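Local atomic coordinates of mitochondrial RNA-binding protein 1 (Trypanosoma brucei, PDB entry 2GIA), a protein that probably binds RNA, and together with its partner MRP2 forms a guide-RNA-binding complex that acts as an RNA matchmaker in RNA editing. Residues E83-L97 / E100-H113. Sequence-based numbering, arbitrary orientation.
Sequences ERVPRHRMETKAYTL and EKSAQGYHLHGKVH
T96 and K111 form an antiparallel hydrogen-bonded pair: T96 N gives to K111 O (3.0 Å) and K111 N to T96 O (2.9 Å). Beside them, CA-H...O contacts run from G110 CA to T96 O (3.2 Å) and from L97 CA to H109 O. At G110 the chain turns a corner, and its CA lies against T96 O. Water bridges span the two ends of the contact: one links P86 O to K101 O, the other A94 O to H113 N.

Apolar contacts centre on L97. Its CG lies anti to the carbonyl carbon (chi1 -72°), which leaves CD2 beside H109 C and 3.9 Å from V112 CG1, while CB meets L108 CD1; M90 CE touches the same CD1 more loosely. V67 of strand 65-68 adjoins L97 and V112.

A salt bridge ties the Schellman end of helix 71-81 to this meander of strands 87-91, 96-101 and 105-109. The extended K101 chain brings NZ to the anti side of E83 OE1 (2.9 Å), 18° out of the carboxylate plane, and C81 O also accepts from NZ. Within 100-113, E100 OE1 receives H109 NE2 in the ring plane (2.7 Å), which should fix that imidazole's rotation. Across the contact, backbone pairing and leucine packing thus join the strands around L97, while charge fastens the helix end.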
loop_
_atom_site.group_PDB
_atom_site.type_symbol
_atom_site.label_atom_id
_atom_site.label_comp_id
_atom_site.label_asym_id
_atom_site.label_seq_id
_atom_site.Cartn_x
_atom_site.Cartn_y
_atom_site.Cartn_z
ATOM N N GLU B 83 11.192 -11.756 3.631
ATOM C CA GLU B 83 12.331 -12.651 3.500
ATOM C C GLU B 83 13.645 -11.931 3.185
ATOM O O GLU B 83 14.500 -12.462 2.490
ATOM C CB GLU B 83 12.022 -13.736 2.435
ATOM C CG GLU B 83 10.720 -14.457 2.754
ATOM C CD GLU B 83 10.301 -15.518 1.753
ATOM O OE1 GLU B 83 9.236 -16.115 1.980
ATOM O OE2 GLU B 83 11.010 -15.759 0.751
ATOM N N ARG B 84 13.807 -10.716 3.693
ATOM C CA ARG B 84 15.066 -9.989 3.493
ATOM C C ARG B 84 16.004 -10.337 4.636
ATOM O O ARG B 84 17.207 -10.093 4.569
ATOM C CB ARG B 84 14.807 -8.499 3.435
ATOM C CG ARG B 84 14.089 -8.089 2.158
ATOM C CD ARG B 84 14.028 -6.579 2.075
ATOM N NE ARG B 84 13.285 -6.068 0.919
ATOM C CZ ARG B 84 13.279 -4.782 0.559
ATOM N NH1 ARG B 84 13.975 -3.882 1.250
ATOM N NH2 ARG B 84 12.568 -4.387 -0.492
ATOM N N VAL B 85 15.436 -10.860 5.715
ATOM C CA VAL B 85 16.226 -11.342 6.845
ATOM C C VAL B 85 15.499 -12.561 7.364
ATOM O O VAL B 85 14.261 -12.613 7.368
ATOM C CB VAL B 85 16.399 -10.322 7.951
ATOM C CG1 VAL B 85 17.396 -9.271 7.500
ATOM C CG2 VAL B 85 15.086 -9.714 8.306
ATOM N N PRO B 86 16.252 -13.564 7.815
ATOM C CA PRO B 86 15.551 -14.755 8.291
ATOM C C PRO B 86 15.022 -14.722 9.712
ATOM O O PRO B 86 14.078 -15.446 10.029
ATOM C CB PRO B 86 16.577 -15.861 8.087
ATOM C CG PRO B 86 17.877 -15.145 8.410
ATOM C CD PRO B 86 17.702 -13.800 7.679
ATOM N N ARG B 87 15.593 -13.860 10.541
ATOM C CA ARG B 87 15.190 -13.801 11.927
ATOM C C ARG B 87 15.539 -12.447 12.480
ATOM O O ARG B 87 16.551 -11.857 12.112
ATOM C CB ARG B 87 15.968 -14.875 12.750
ATOM C CG ARG B 87 15.688 -14.940 14.312
ATOM C CD ARG B 87 16.619 -15.985 15.118
ATOM N NE ARG B 87 17.872 -15.405 15.678
ATOM C CZ ARG B 87 18.857 -16.103 16.258
ATOM N NH1 ARG B 87 18.770 -17.432 16.388
ATOM N NH2 ARG B 87 19.963 -15.478 16.689
ATOM N N HIS B 88 14.710 -11.942 13.378
ATOM C CA HIS B 88 15.074 -10.684 14.011
ATOM C C HIS B 88 15.041 -10.942 15.529
ATOM O O HIS B 88 14.018 -11.406 16.053
ATOM C CB HIS B 88 14.100 -9.557 13.653
ATOM C CG HIS B 88 14.365 -8.283 14.413
ATOM N ND1 HIS B 88 15.619 -7.717 14.472
ATOM C CD2 HIS B 88 13.549 -7.464 15.111
ATOM C CE1 HIS B 88 15.567 -6.602 15.175
ATOM N NE2 HIS B 88 14.322 -6.418 15.575
ATOM N N ARG B 89 16.153 -10.665 16.215
ATOM C CA ARG B 89 16.210 -10.852 17.659
ATOM C C ARG B 89 16.084 -9.492 18.346
ATOM O O ARG B 89 16.717 -8.544 17.962
ATOM C CB ARG B 89 17.542 -11.539 18.075
ATOM C CG ARG B 89 17.749 -11.503 19.606
ATOM C CD ARG B 89 18.693 -12.605 20.080
ATOM N NE ARG B 89 18.148 -13.927 19.779
ATOM C CZ ARG B 89 18.747 -15.073 20.093
ATOM N NH1 ARG B 89 19.912 -15.059 20.736
ATOM N NH2 ARG B 89 18.234 -16.228 19.700
ATOM N N MET B 90 15.251 -9.407 19.366
ATOM C CA MET B 90 15.061 -8.160 20.082
ATOM C C MET B 90 15.356 -8.409 21.544
ATOM O O MET B 90 14.767 -9.300 22.152
ATOM C CB MET B 90 13.607 -7.715 19.901
ATOM C CG MET B 90 13.304 -7.333 18.438
ATOM S SD MET B 90 11.547 -7.304 18.156
ATOM C CE MET B 90 11.167 -9.023 17.948
ATOM N N GLU B 91 16.285 -7.635 22.102
ATOM C CA GLU B 91 16.651 -7.802 23.495
ATOM C C GLU B 91 16.525 -6.471 24.211
ATOM O O GLU B 91 17.024 -5.442 23.747
ATOM C CB GLU B 91 18.078 -8.313 23.604
ATOM C CG GLU B 91 18.307 -9.558 22.822
ATOM C CD GLU B 91 19.717 -10.071 22.953
ATOM O OE1 GLU B 91 20.007 -10.727 23.978
ATOM O OE2 GLU B 91 20.530 -9.807 22.034
ATOM N N THR B 92 15.780 -6.470 25.303
ATOM C CA THR B 92 15.655 -5.259 26.097
ATOM C C THR B 92 15.679 -5.739 27.544
ATOM O O THR B 92 15.792 -6.942 27.811
ATOM C CB THR B 92 14.331 -4.543 25.867
ATOM O OG1 THR B 92 13.265 -5.396 26.302
ATOM C CG2 THR B 92 14.154 -4.180 24.393
ATOM N N LYS B 93 15.550 -4.798 28.470
ATOM C CA LYS B 93 15.537 -5.145 29.871
ATOM C C LYS B 93 14.292 -5.965 30.159
ATOM O O LYS B 93 14.284 -6.795 31.065
ATOM C CB LYS B 93 15.520 -3.865 30.723
ATOM C CG LYS B 93 14.768 -4.018 32.046
ATOM C CD LYS B 93 13.828 -2.822 32.339
ATOM C CE LYS B 93 12.324 -3.170 32.160
ATOM N NZ LYS B 93 11.855 -4.346 32.994
ATOM N N ALA B 94 13.219 -5.732 29.398
ATOM C CA ALA B 94 11.990 -6.465 29.661
ATOM C C ALA B 94 11.840 -7.826 28.971
ATOM O O ALA B 94 11.096 -8.689 29.455
ATOM C CB ALA B 94 10.751 -5.561 29.319
ATOM N N TYR B 95 12.533 -8.042 27.853
ATOM C CA TYR B 95 12.319 -9.307 27.154
ATOM C C TYR B 95 13.423 -9.599 26.185
ATOM O O TYR B 95 14.209 -8.713 25.862
ATOM C CB TYR B 95 10.992 -9.246 26.351
ATOM C CG TYR B 95 10.928 -8.100 25.336
ATOM C CD1 TYR B 95 10.152 -6.940 25.581
ATOM C CD2 TYR B 95 11.684 -8.151 24.152
ATOM C CE1 TYR B 95 10.145 -5.852 24.663
ATOM C CE2 TYR B 95 11.673 -7.084 23.245
ATOM C CZ TYR B 95 10.906 -5.934 23.510
ATOM O OH TYR B 95 10.943 -4.866 22.603
ATOM N N THR B 96 13.444 -10.850 25.712
ATOM C CA THR B 96 14.370 -11.299 24.669
ATOM C C THR B 96 13.499 -12.093 23.755
ATOM O O THR B 96 13.018 -13.133 24.132
ATOM C CB THR B 96 15.523 -12.185 25.199
ATOM O OG1 THR B 96 16.362 -11.374 26.017
ATOM C CG2 THR B 96 16.391 -12.689 24.032
ATOM N N LEU B 97 13.298 -11.597 22.531
ATOM C CA LEU B 97 12.373 -12.256 21.623
ATOM C C LEU B 97 12.928 -12.370 20.233
ATOM O O LEU B 97 13.568 -11.443 19.728
ATOM C CB LEU B 97 11.039 -11.435 21.541
ATOM C CG LEU B 97 10.075 -11.437 22.726
ATOM C CD1 LEU B 97 8.879 -10.431 22.543
ATOM C CD2 LEU B 97 9.568 -12.859 22.860
ATOM N N GLU B 100 10.622 -15.068 13.560
ATOM C CA GLU B 100 11.130 -15.690 12.336
ATOM C C GLU B 100 10.010 -16.271 11.495
ATOM O O GLU B 100 8.901 -16.522 11.996
ATOM C CB GLU B 100 12.158 -16.777 12.662
ATOM C CG GLU B 100 11.710 -17.762 13.705
ATOM C CD GLU B 100 12.917 -18.570 14.236
ATOM O OE1 GLU B 100 13.042 -18.706 15.445
ATOM O OE2 GLU B 100 13.740 -19.059 13.437
ATOM N N LYS B 101 10.296 -16.489 10.220
ATOM C CA LYS B 101 9.286 -17.014 9.292
ATOM C C LYS B 101 9.417 -18.517 9.240
ATOM O O LYS B 101 10.534 -19.028 9.167
ATOM C CB LYS B 101 9.482 -16.399 7.890
ATOM C CG LYS B 101 8.376 -16.768 6.851
ATOM C CD LYS B 101 8.429 -15.817 5.660
ATOM C CE LYS B 101 7.214 -15.988 4.735
ATOM N NZ LYS B 101 7.283 -14.925 3.708
ATOM N N SER B 102 8.293 -19.226 9.356
ATOM C CA SER B 102 8.300 -20.687 9.316
ATOM C C SER B 102 7.563 -21.159 8.053
ATOM O O SER B 102 7.044 -20.341 7.291
ATOM C CB SER B 102 7.598 -21.242 10.545
ATOM O OG SER B 102 6.209 -20.998 10.463
ATOM N N ALA B 103 7.502 -22.471 7.837
ATOM C CA ALA B 103 6.803 -23.011 6.675
ATOM C C ALA B 103 5.311 -22.737 6.785
ATOM O O ALA B 103 4.668 -22.505 5.780
ATOM C CB ALA B 103 7.039 -24.541 6.544
ATOM N N GLN B 104 4.759 -22.759 7.994
ATOM C CA GLN B 104 3.318 -22.507 8.148
ATOM C C GLN B 104 2.919 -21.043 8.420
ATOM O O GLN B 104 1.737 -20.667 8.264
ATOM C CB GLN B 104 2.759 -23.368 9.272
ATOM C CG GLN B 104 2.919 -24.870 9.052
ATOM C CD GLN B 104 2.114 -25.357 7.867
ATOM O OE1 GLN B 104 0.913 -25.077 7.763
ATOM N NE2 GLN B 104 2.766 -26.091 6.962
ATOM N N GLY B 105 3.890 -20.217 8.813
ATOM C CA GLY B 105 3.569 -18.838 9.127
ATOM C C GLY B 105 4.697 -18.110 9.816
ATOM O O GLY B 105 5.808 -18.022 9.249
ATOM N N TYR B 106 4.439 -17.594 11.021
ATOM C CA TYR B 106 5.468 -16.855 11.764
ATOM C C TYR B 106 5.496 -17.312 13.210
ATOM O O TYR B 106 4.475 -17.752 13.743
ATOM C CB TYR B 106 5.206 -15.333 11.687
ATOM C CG TYR B 106 5.297 -14.831 10.252
ATOM C CD1 TYR B 106 6.533 -14.466 9.690
ATOM C CD2 TYR B 106 4.171 -14.761 9.463
ATOM C CE1 TYR B 106 6.630 -14.043 8.343
ATOM C CE2 TYR B 106 4.256 -14.334 8.093
ATOM C CZ TYR B 106 5.481 -13.984 7.558
ATOM O OH TYR B 106 5.558 -13.548 6.254
ATOM N N HIS B 107 6.662 -17.184 13.842
ATOM C CA HIS B 107 6.814 -17.652 15.220
ATOM C C HIS B 107 7.519 -16.541 15.980
ATOM O O HIS B 107 8.595 -16.091 15.575
ATOM C CB HIS B 107 7.683 -18.926 15.184
ATOM C CG HIS B 107 7.846 -19.609 16.508
ATOM N ND1 HIS B 107 8.772 -20.611 16.712
ATOM C CD2 HIS B 107 7.176 -19.465 17.676
ATOM C CE1 HIS B 107 8.666 -21.060 17.960
ATOM N NE2 HIS B 107 7.704 -20.381 18.562
ATOM N N LEU B 108 6.917 -16.095 17.083
ATOM C CA LEU B 108 7.520 -15.024 17.917
ATOM C C LEU B 108 7.754 -15.772 19.254
ATOM O O LEU B 108 6.838 -16.386 19.783
ATOM C CB LEU B 108 6.525 -13.862 18.117
ATOM C CG LEU B 108 6.959 -12.789 19.136
ATOM C CD1 LEU B 108 8.189 -12.020 18.621
ATOM C CD2 LEU B 108 5.772 -11.843 19.416
ATOM N N HIS B 109 8.978 -15.742 19.781
ATOM C CA HIS B 109 9.252 -16.547 20.978
ATOM C C HIS B 109 10.487 -16.094 21.741
ATOM O O HIS B 109 11.402 -15.497 21.163
ATOM C CB HIS B 109 9.387 -18.027 20.562
ATOM C CG HIS B 109 10.499 -18.282 19.571
ATOM N ND1 HIS B 109 11.786 -18.586 19.963
ATOM C CD2 HIS B 109 10.530 -18.206 18.220
ATOM C CE1 HIS B 109 12.565 -18.683 18.893
ATOM N NE2 HIS B 109 11.829 -18.455 17.819
ATOM N N GLY B 110 10.468 -16.349 23.051
ATOM C CA GLY B 110 11.605 -16.007 23.899
ATOM C C GLY B 110 11.220 -15.892 25.358
ATOM O O GLY B 110 10.293 -16.555 25.842
ATOM N N LYS B 111 11.890 -14.975 26.043
ATOM C CA LYS B 111 11.670 -14.761 27.470
ATOM C C LYS B 111 10.946 -13.438 27.711
ATOM O O LYS B 111 11.346 -12.417 27.171
ATOM C CB LYS B 111 13.040 -14.743 28.164
ATOM C CG LYS B 111 13.742 -16.126 28.098
ATOM C CD LYS B 111 14.993 -16.198 28.963
ATOM C CE LYS B 111 15.543 -17.642 29.034
ATOM N NZ LYS B 111 14.525 -18.635 29.555
ATOM N N VAL B 112 9.910 -13.458 28.534
ATOM C CA VAL B 112 9.144 -12.229 28.820
ATOM C C VAL B 112 8.659 -12.363 30.265
ATOM O O VAL B 112 8.804 -13.413 30.882
ATOM C CB VAL B 112 7.839 -12.153 27.977
ATOM C CG1 VAL B 112 8.184 -12.159 26.482
ATOM C CG2 VAL B 112 6.929 -13.389 28.282
ATOM N N HIS B 113 8.061 -11.321 30.809
ATOM C CA HIS B 113 7.491 -11.526 32.146
ATOM C C HIS B 113 6.032 -11.106 32.073
ATOM O O HIS B 113 5.666 -10.362 31.158
ATOM C CB HIS B 113 8.281 -10.733 33.183
ATOM C CG HIS B 113 8.362 -9.271 32.911
ATOM N ND1 HIS B 113 7.286 -8.423 33.078
ATOM C CD2 HIS B 113 9.401 -8.495 32.520
ATOM C CE1 HIS B 113 7.660 -7.181 32.803
ATOM N NE2 HIS B 113 8.937 -7.198 32.462
HETATM O O HOH W 1 12.757 -17.305 8.866
HETATM O O HOH W 2 8.439 -8.921 29.171
#